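Local coordinates for acyl-CoA dehydrogenase (Bacillus anthracis, PDB 3OWA), which probably oxidises acyl-CoA thioesters to their enoyl-CoA products, passing electrons to the FAD it binds, at residues H62-S67 / S190-V195; E103-A108 / I113-H118; P156-G159 / G164-T167; E225-M228 / S234-T237. All coordinates share one frame; numbering follows the deposited sequence. Where two conformers were deposited one is given.

Interactions 1 and 4 are in direct contact: the amide N of A191 lies 2.9 Å from S234 OG, a probable hydrogen bond, and S190 and A191 pack on R236. Interaction 1 also meets interaction 2, where F192 CZ is 3.8 Å from T114 CG2, so residues 190-195 of the middle domain sit against both N-terminal and middle-domain elements. Interactions 3 and 4 belong to the FAD pocket through G159 and through K227 and T235; their centres are about 18 Å apart, and both touch the second subunit. The side chains of F192 and H115 lie farther from FAD, at about 11 Å and 13 Å.

Interaction 1: residues H62-S67 / S190-V195; sequences HEFDRS and SAFADV
F64 packs against A191 and F192 in the loop between strands 177-188 and 195-202, joining the helical N-terminal domain to the beta domain of the acyl-CoA dehydrogenase fold. The tight part is wholly apolar. F64 CD2 lies 3.7 Å from A191 CB, while CD1, on the other branch of the same ring, lies 3.8 Å from F192 CE2. This CD1 atom comes to the edge of the F192 ring, near its plane. With planes at 57° and centroids 5.8 Å apart, the pair is oblique, and no hydrogen bond crosses between the segments. H62, whose positive phi marks the C-prime position of a Schellman motif ending helix 56-59, puts its CA over the centre of one F64 ring face. F192 is directed here by a chi1 of 46°, which sets CG between its backbone N and carbonyl carbon; V68 and L71 of helix 64-76 extend the surface it meets. S67 touches more loosely, its CB 4.3 Å from F192 CE2.

E63 and R66, both partly exposed, take no part across the contact, and their charges pair with each other in a salt bridge. R66 NH1 has a second carboxylate partner in E55. The R66 NE to E63 OE1 bond is 2.7 Å long and nearly straight at 170°, with OE1 in the guanidinium plane but approached from above its own carboxylate plane.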
# COMPACT_ATOMS: atom_id res chain seq x y z
N HIS A 62 8.11 -14.02 20.80
CA HIS A 62 7.81 -13.50 22.15
C HIS A 62 8.68 -14.13 23.21
O HIS A 62 8.25 -14.32 24.35
CB HIS A 62 6.32 -13.68 22.52
CG HIS A 62 5.41 -12.83 21.70
ND1 HIS A 62 4.05 -12.77 21.92
CD2 HIS A 62 5.67 -11.99 20.67
CE1 HIS A 62 3.51 -11.94 21.04
NE2 HIS A 62 4.47 -11.44 20.28
N GLU A 63 9.92 -14.42 22.85
CA GLU A 63 10.84 -14.82 23.87
C GLU A 63 11.45 -13.57 24.50
O GLU A 63 12.58 -13.21 24.20
CB GLU A 63 11.92 -15.75 23.30
CG GLU A 63 11.34 -17.06 22.86
CD GLU A 63 12.39 -18.14 22.62
OE1 GLU A 63 13.56 -18.01 23.08
OE2 GLU A 63 12.02 -19.14 21.97
N PHE A 64 10.70 -12.94 25.41
CA PHE A 64 11.04 -11.59 25.88
C PHE A 64 12.27 -11.52 26.82
O PHE A 64 12.92 -10.48 26.93
CB PHE A 64 9.79 -10.91 26.49
CG PHE A 64 8.70 -10.62 25.50
CD1 PHE A 64 8.96 -9.91 24.36
CD2 PHE A 64 7.38 -11.01 25.75
CE1 PHE A 64 7.99 -9.63 23.44
CE2 PHE A 64 6.36 -10.71 24.82
CZ PHE A 64 6.66 -10.01 23.67
N ASP A 65 12.61 -12.65 27.44
CA ASP A 65 13.83 -12.74 28.18
C ASP A 65 15.02 -12.31 27.31
O ASP A 65 15.97 -11.71 27.80
CB ASP A 65 14.03 -14.17 28.68
CG ASP A 65 13.07 -14.52 29.82
OD1 ASP A 65 12.20 -13.67 30.16
OD2 ASP A 65 13.19 -15.66 30.33
N ARG A 66 14.97 -12.64 26.03
CA ARG A 66 16.09 -12.30 25.10
C ARG A 66 16.07 -10.82 24.80
O ARG A 66 17.13 -10.19 24.76
CB ARG A 66 15.97 -13.09 23.81
CG ARG A 66 16.17 -14.60 23.94
CD ARG A 66 15.84 -15.23 22.60
NE ARG A 66 15.84 -16.69 22.62
CZ ARG A 66 16.89 -17.43 22.28
NH1 ARG A 66 18.02 -16.84 21.92
NH2 ARG A 66 16.80 -18.76 22.31
N SER A 67 14.89 -10.23 24.62
CA SER A 67 14.80 -8.77 24.42
C SER A 67 15.42 -8.05 25.58
O SER A 67 16.22 -7.12 25.40
CB SER A 67 13.32 -8.30 24.40
OG SER A 67 12.64 -8.95 23.35
N SER A 190 5.21 -3.56 27.66
CA SER A 190 4.48 -3.95 28.88
C SER A 190 4.91 -5.23 29.53
O SER A 190 4.76 -5.36 30.76
CB SER A 190 2.98 -4.10 28.61
OG SER A 190 2.43 -2.84 28.40
N ALA A 191 5.39 -6.20 28.78
CA ALA A 191 5.83 -7.48 29.36
C ALA A 191 7.03 -7.35 30.30
O ALA A 191 7.23 -8.20 31.18
CB ALA A 191 6.17 -8.53 28.24
N PHE A 192 7.88 -6.36 30.06
CA PHE A 192 9.06 -6.25 30.86
C PHE A 192 9.37 -4.83 31.34
O PHE A 192 10.46 -4.61 31.91
CB PHE A 192 10.26 -6.82 30.06
CG PHE A 192 10.30 -6.33 28.60
CD1 PHE A 192 10.76 -5.06 28.29
CD2 PHE A 192 9.82 -7.13 27.57
CE1 PHE A 192 10.75 -4.59 26.97
CE2 PHE A 192 9.83 -6.67 26.24
CZ PHE A 192 10.29 -5.40 25.95
N ALA A 193 8.50 -3.83 31.10
CA ALA A 193 8.79 -2.49 31.59
C ALA A 193 8.69 -2.45 33.12
O ALA A 193 7.80 -3.06 33.73
CB ALA A 193 7.78 -1.41 30.97
N ASP A 194 9.60 -1.70 33.73
CA ASP A 194 9.60 -1.47 35.18
C ASP A 194 8.86 -0.20 35.52
O ASP A 194 8.35 -0.03 36.63
CB ASP A 194 11.05 -1.34 35.63
CG ASP A 194 11.82 -2.64 35.42
OD1 ASP A 194 11.46 -3.63 36.08
OD2 ASP A 194 12.76 -2.71 34.57
N VAL A 195 8.83 0.72 34.56
CA VAL A 195 8.32 2.05 34.81
C VAL A 195 7.38 2.43 33.69
O VAL A 195 7.72 2.27 32.49
CB VAL A 195 9.48 3.06 34.86
CG1 VAL A 195 8.94 4.51 34.95
CG2 VAL A 195 10.40 2.77 36.03

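Interaction 2: residues E103-A108 / I113-H118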
# COMPACT_ATOMS: atom_id res chain seq x y z
N GLU A 103 18.06 5.25 13.49
CA GLU A 103 18.15 4.86 12.11
C GLU A 103 18.71 3.44 12.00
O GLU A 103 18.19 2.62 11.25
CB GLU A 103 18.98 5.86 11.26
CG GLU A 103 18.76 5.63 9.75
CD GLU A 103 19.76 6.33 8.84
OE1 GLU A 103 20.20 5.68 7.87
OE2 GLU A 103 20.10 7.53 9.08
N LYS A 104 19.78 3.17 12.72
CA LYS A 104 20.41 1.84 12.66
C LYS A 104 19.60 0.77 13.39
O LYS A 104 19.59 -0.41 12.93
CB LYS A 104 21.82 1.91 13.23
CG LYS A 104 22.73 2.88 12.46
CD LYS A 104 22.85 2.40 11.03
CE LYS A 104 23.89 3.15 10.25
NZ LYS A 104 23.60 2.91 8.80
N PHE A 105 18.90 1.14 14.47
CA PHE A 105 17.99 0.18 15.13
C PHE A 105 16.87 -0.37 14.23
O PHE A 105 16.39 -1.51 14.41
CB PHE A 105 17.41 0.74 16.46
CG PHE A 105 18.09 0.21 17.68
CD1 PHE A 105 17.58 -0.88 18.35
CD2 PHE A 105 19.27 0.81 18.15
CE1 PHE A 105 18.27 -1.39 19.49
CE2 PHE A 105 19.95 0.29 19.26
CZ PHE A 105 19.44 -0.80 19.93
N SER A 106 16.41 0.44 13.28
CA SER A 106 15.38 -0.02 12.31
C SER A 106 15.69 -1.36 11.61
O SER A 106 14.79 -2.11 11.24
CB SER A 106 15.07 1.07 11.29
OG SER A 106 16.16 1.14 10.40
N ARG A 107 16.97 -1.70 11.48
CA ARG A 107 17.36 -2.99 10.92
C ARG A 107 16.72 -4.18 11.70
O ARG A 107 16.47 -5.25 11.12
CB ARG A 107 18.90 -3.07 10.85
CG ARG A 107 19.48 -4.38 10.35
CD ARG A 107 19.68 -4.39 8.82
NE ARG A 107 20.29 -5.67 8.43
CZ ARG A 107 21.57 -5.82 8.12
NH1 ARG A 107 22.38 -4.77 8.10
NH2 ARG A 107 22.04 -7.03 7.81
N ALA A 108 16.40 -3.97 12.98
CA ALA A 108 16.01 -5.06 13.83
C ALA A 108 14.49 -5.16 13.94
O ALA A 108 13.99 -5.68 14.94
CB ALA A 108 16.62 -4.89 15.22
N ILE A 113 11.23 -0.78 17.79
CA ILE A 113 10.08 -0.21 18.47
C ILE A 113 10.26 -0.34 19.95
O ILE A 113 10.05 0.64 20.69
CB ILE A 113 8.76 -0.93 18.02
CG1 ILE A 113 8.58 -0.79 16.49
CG2 ILE A 113 7.55 -0.42 18.83
CD1 ILE A 113 8.72 0.60 15.94
N THR A 114 10.73 -1.51 20.40
CA THR A 114 11.06 -1.75 21.80
C THR A 114 12.06 -0.72 22.30
O THR A 114 11.89 -0.07 23.33
CB THR A 114 11.68 -3.18 21.94
OG1 THR A 114 10.67 -4.15 21.61
CG2 THR A 114 12.22 -3.46 23.36
N HIS A 115 13.16 -0.59 21.56
CA HIS A 115 14.19 0.33 21.96
C HIS A 115 13.66 1.79 21.96
O HIS A 115 13.87 2.54 22.93
CB HIS A 115 15.36 0.19 21.00
CG HIS A 115 16.40 1.25 21.15
ND1 HIS A 115 16.39 2.41 20.40
CD2 HIS A 115 17.49 1.32 21.95
CE1 HIS A 115 17.43 3.15 20.74
NE2 HIS A 115 18.10 2.53 21.69
N GLY A 116 12.99 2.18 20.87
CA GLY A 116 12.45 3.56 20.72
C GLY A 116 11.47 3.94 21.81
O GLY A 116 11.45 5.10 22.24
N ALA A 117 10.58 3.01 22.21
CA ALA A 117 9.64 3.27 23.29
C ALA A 117 10.41 3.42 24.62
O ALA A 117 10.02 4.21 25.49
CB ALA A 117 8.62 2.15 23.42
N HIS A 118 11.49 2.67 24.80
CA HIS A 118 12.24 2.88 26.00
C HIS A 118 12.97 4.24 26.03
O HIS A 118 12.84 4.94 27.02
CB HIS A 118 13.24 1.75 26.28
CG HIS A 118 14.17 2.06 27.42
ND1 HIS A 118 13.79 1.95 28.74
CD2 HIS A 118 15.44 2.56 27.43
CE1 HIS A 118 14.81 2.31 29.52
NE2 HIS A 118 15.82 2.68 28.74
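F105 and H115 meet through their aromatic rings in a face-to-face stack. The centroids are 3.8 Å apart and the planes differ by 11°, so the two rings lie almost flat on each other. H115 CG sits over the centre of the F105 ring, whereas F105 CE2 is displaced toward the rim of the smaller imidazole. The closest atoms are F105 CZ and H115 CD2, at 3.5 Å. H115 also lays its CB against the phenyl ring, 3.6 Å from F105 CD1.

The packing joins helices 95-105 and 110-122, consecutive members of the N-terminal helical domain of the acyl-CoA dehydrogenase fold. It bridges the short connection between them, and T44 and I48 of helix 35-52 supply further contacts to F105. The H115 ring reaches the phenyl group with CG anti to its backbone N (chi1 170°).

Of the polar interactions, one bears on the stack: H115 NE2 is hydrogen-bonded to L79 O, which gives the buried imidazole a polar partner and helps fix its rotation. Another stays within 103-108, apart from the rings, where S106 OG donates to E103 O over 2.7 Å, the donor tilted 23° from the carbonyl plane.

Interaction 3: residues P156-G159 / G164-T167. With FAD (flavin-adenine dinucleotide), chain E.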
# COMPACT_ATOMS: atom_id res chain seq x y z
N PRO A 156 -8.97 2.16 25.47
CA PRO A 156 -9.88 1.59 24.47
C PRO A 156 -10.78 2.67 23.84
O PRO A 156 -11.05 2.63 22.64
CB PRO A 156 -10.73 0.62 25.28
CG PRO A 156 -9.78 0.14 26.41
CD PRO A 156 -8.94 1.39 26.74
N GLY A 157 -11.20 3.65 24.66
CA GLY A 157 -12.15 4.68 24.21
C GLY A 157 -11.45 5.95 23.75
O GLY A 157 -12.11 6.93 23.37
N SER A 158 -10.12 5.97 23.78
CA SER A 158 -9.42 7.20 23.43
C SER A 158 -8.08 6.93 22.76
O SER A 158 -7.08 6.59 23.43
CB SER A 158 -9.28 8.14 24.65
OG SER A 158 -8.61 7.55 25.75
N GLY A 159 -8.05 7.09 21.44
CA GLY A 159 -6.82 6.92 20.69
C GLY A 159 -6.38 8.25 20.10
O GLY A 159 -5.50 8.90 20.64
N GLY A 164 -9.33 12.43 25.94
CA GLY A 164 -10.55 11.76 26.40
C GLY A 164 -10.29 10.57 27.34
O GLY A 164 -11.21 9.81 27.64
N ALA A 165 -9.06 10.40 27.83
CA ALA A 165 -8.75 9.32 28.79
C ALA A 165 -9.79 9.26 29.91
O ALA A 165 -10.21 10.30 30.44
CB ALA A 165 -7.37 9.50 29.37
N LYS A 166 -10.19 8.05 30.25
CA LYS A 166 -11.17 7.81 31.34
C LYS A 166 -10.51 7.25 32.63
O LYS A 166 -11.16 7.17 33.68
CB LYS A 166 -12.23 6.86 30.84
CG LYS A 166 -13.31 7.55 30.00
CD LYS A 166 -14.23 6.50 29.36
CE LYS A 166 -15.19 7.11 28.31
NZ LYS A 166 -16.28 7.94 28.90
N THR A 167 -9.24 6.85 32.58
CA THR A 167 -8.51 6.51 33.81
C THR A 167 -8.52 7.67 34.83
O THR A 167 -8.17 8.81 34.50
CB THR A 167 -7.04 6.11 33.49
OG1 THR A 167 -7.06 4.98 32.61
CG2 THR A 167 -6.22 5.73 34.77
PA FAD E . -8.87 6.09 16.22
O1A FAD E . -10.14 5.40 16.66
O2A FAD E . -8.45 7.27 17.02
O5B FAD E . -8.94 6.48 14.69
C5B FAD E . -9.62 5.72 13.73
C4B FAD E . -9.63 6.43 12.38
O4B FAD E . -10.35 7.67 12.47
C3B FAD E . -8.21 6.75 11.92
O3B FAD E . -8.10 6.70 10.50
C2B FAD E . -8.09 8.20 12.32
O2B FAD E . -7.16 8.90 11.55
C1B FAD E . -9.49 8.71 12.06
N9A FAD E . -9.76 9.92 12.84
C8A FAD E . -9.73 10.06 14.21
N7A FAD E . -10.04 11.33 14.53
C5A FAD E . -10.29 12.00 13.40
C6A FAD E . -10.68 13.34 13.14
N6A FAD E . -10.95 14.20 14.13
N1A FAD E . -10.85 13.73 11.83
C2A FAD E . -10.67 12.83 10.79
N3A FAD E . -10.32 11.50 11.05
C4A FAD E . -10.12 11.11 12.32
N1 FAD E . -0.19 4.30 22.66
C2 FAD E . 0.56 4.66 23.76
O2 FAD E . 0.25 5.63 24.42
N3 FAD E . 1.68 3.95 24.14
C4 FAD E . 2.08 2.84 23.47
O4 FAD E . 3.10 2.25 23.85
C4X FAD E . 1.33 2.46 22.35
N5 FAD E . 1.69 1.32 21.66
C5X FAD E . 0.92 0.88 20.59
C6 FAD E . 1.32 -0.28 19.92
C7 FAD E . 0.55 -0.75 18.86
C7M FAD E . 0.96 -2.01 18.14
C8 FAD E . -0.61 -0.02 18.49
C8M FAD E . -1.50 -0.41 17.36
C9 FAD E . -0.96 1.16 19.13
C9A FAD E . -0.21 1.63 20.19
N10 FAD E . -0.56 2.81 20.83
C10 FAD E . 0.18 3.19 21.94
C1' FAD E . -1.82 3.57 20.47
C2' FAD E . -1.81 4.17 19.06
O2' FAD E . -0.75 5.04 18.75
C3' FAD E . -3.36 4.52 18.52
O3' FAD E . -3.66 3.41 17.77
C4' FAD E . -3.48 5.64 17.82
O4' FAD E . -3.01 6.69 18.66
C5' FAD E . -4.79 5.96 17.11
O5' FAD E . -5.85 5.53 17.93
P FAD E . -6.94 4.47 17.51
O1P FAD E . -6.17 3.23 17.09
O2P FAD E . -7.90 4.27 18.64
O3P FAD E . -7.64 5.03 16.19
O HOH W 1 -11.21 6.68 26.99
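S158 faces G164 and A165 within one long loop of the middle beta domain, the connection from strand 149-152 to strand 168-171 that also borders the FAD pocket. S158 CB lies 3.8 Å from G164 C, the carbonyl carbon. S158 OG is 3.5 Å from A165 CA. The hydroxyl reaches this position with chi1 at 58°, between the backbone N and carbonyl carbon. No direct hydrogen bond joins the two segments; a water instead donates to S158 OG at 3.0 Å and to G164 O at 3.2 Å, giving the two polar atoms a shared partner.

The next shell holds the loop from two directions. E155, just before P156, receives a hydrogen bond from K166 N on OE1 and one from T167 OG1 on OE2, tying the far arm of the loop to its near arm. From the second subunit, Q296 uses both ends of its amide: OE1 accepts from G159 N and NE2 donates to G157 O. R294 of that subunit donates to P156 O. This interface leads to the cofactor, where S160 OG is hydrogen-bonded to FAD and G159 CA approaches FAD O5' to 3.2 Å.

Interaction 4: residues E225-M228 / S234-T237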
# COMPACT_ATOMS: atom_id res chain seq x y z
N GLU A 225 -1.09 -8.88 22.86
CA GLU A 225 -1.91 -8.79 21.66
C GLU A 225 -1.35 -9.65 20.54
O GLU A 225 -0.12 -9.91 20.48
CB GLU A 225 -1.91 -7.33 21.14
CG GLU A 225 -2.48 -6.37 22.12
CD GLU A 225 -3.97 -6.43 22.17
OE1 GLU A 225 -4.57 -5.55 22.82
OE2 GLU A 225 -4.59 -7.32 21.54
N LYS A 226 -2.24 -10.12 19.67
CA LYS A 226 -1.87 -10.80 18.42
C LYS A 226 -1.86 -9.79 17.30
O LYS A 226 -2.86 -9.18 17.01
CB LYS A 226 -2.83 -11.98 18.15
CG LYS A 226 -2.81 -13.02 19.24
CD LYS A 226 -3.84 -14.10 19.00
CE LYS A 226 -3.83 -15.12 20.14
NZ LYS A 226 -4.70 -14.69 21.28
N LYS A 227 -0.70 -9.52 16.71
CA LYS A 227 -0.57 -8.36 15.86
C LYS A 227 -0.21 -8.76 14.45
O LYS A 227 0.48 -9.78 14.24
CB LYS A 227 0.58 -7.41 16.36
CG LYS A 227 0.35 -6.97 17.83
CD LYS A 227 1.20 -5.75 18.28
CE LYS A 227 2.75 -5.92 18.24
NZ LYS A 227 3.22 -7.18 18.91
N MSE A 228 -0.46 -7.84 13.52
CA MSE A 228 -0.06 -8.09 12.10
C MSE A 228 1.45 -8.18 11.92
O MSE A 228 1.98 -9.00 11.15
CB MSE A 228 -0.46 -6.92 11.24
CG MSE A 228 -0.20 -7.18 9.71
SE MSE A 228 -0.61 -5.64 8.69
CE MSE A 228 -2.57 -5.54 8.80
N SER A 234 6.59 -6.19 22.61
CA SER A 234 5.57 -6.56 23.58
C SER A 234 4.44 -5.52 23.57
O SER A 234 4.73 -4.32 23.54
CB SER A 234 6.18 -6.60 25.00
OG SER A 234 5.07 -6.62 25.95
N THR A 235 3.17 -5.95 23.58
CA THR A 235 2.08 -5.01 23.48
C THR A 235 0.93 -5.54 24.32
O THR A 235 0.41 -6.60 24.02
CB THR A 235 1.60 -4.85 21.96
OG1 THR A 235 2.75 -4.51 21.12
CG2 THR A 235 0.61 -3.71 21.81
N ARG A 236 0.61 -4.90 25.45
CA ARG A 236 -0.44 -5.39 26.34
C ARG A 236 -1.25 -4.25 26.87
O ARG A 236 -0.87 -3.11 26.77
CB ARG A 236 0.15 -6.10 27.58
CG ARG A 236 1.15 -7.24 27.29
CD ARG A 236 1.56 -7.88 28.60
NE ARG A 236 2.47 -9.00 28.34
CZ ARG A 236 2.86 -9.85 29.27
NH1 ARG A 236 2.38 -9.75 30.53
NH2 ARG A 236 3.71 -10.83 28.94
N THR A 237 -2.37 -4.57 27.53
CA THR A 237 -3.11 -3.54 28.20
C THR A 237 -2.53 -3.43 29.62
O THR A 237 -2.26 -4.45 30.26
CB THR A 237 -4.63 -3.98 28.26
OG1 THR A 237 -5.15 -3.85 26.93
CG2 THR A 237 -5.45 -3.11 29.22
O HOH W 2 -3.63 -3.85 24.60
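E225 and T235 are joined by a backbone hydrogen bond, with K227 and T237 extending the contact to either side of that pair. E225 N donates to T235 O over 3.0 Å. The E225 side chain leaves with CG beside its backbone N (chi1 -62°), which places CG 4.1 Å from T235 CG2. A bend at chi2 then turns the carboxylate, which reaches a water shared with T237. That water donates to E225 OE1 at 2.6 Å and shares a hydrogen bond with T237 OG1 at 2.8 Å.

K227 approaches T235 by its CD and CE methylenes. CD packs 3.8 Å from T235 CB. The chi3 bend (-61°) brings CE to 3.2 Å from T235 OG1, and a second bend at chi4 (-49°) turns NZ to S233 O, to which it donates. NZ stays close to the threonine hydroxyl all the same, 3.5 Å from T235 OG1. With a weak bond from NZ to I230 O as well, main-chain carbonyls of the intervening loop fix the folded shape. T235 thus presents two different branches to its neighbours, OG1 to K227 and CG2 to both E225 and K227.

E224 supports the strand side, accepting from T235 N and S234 OG and forming a salt bridge with R236. W186 of strand 177-188 packs on E225 and T235, while M389 of the second subunit packs on E225 and K227. K227 and T235 both touch FAD, placing this loop-to-strand contact in the flavin pocket of the acyl-CoA dehydrogenase middle beta domain.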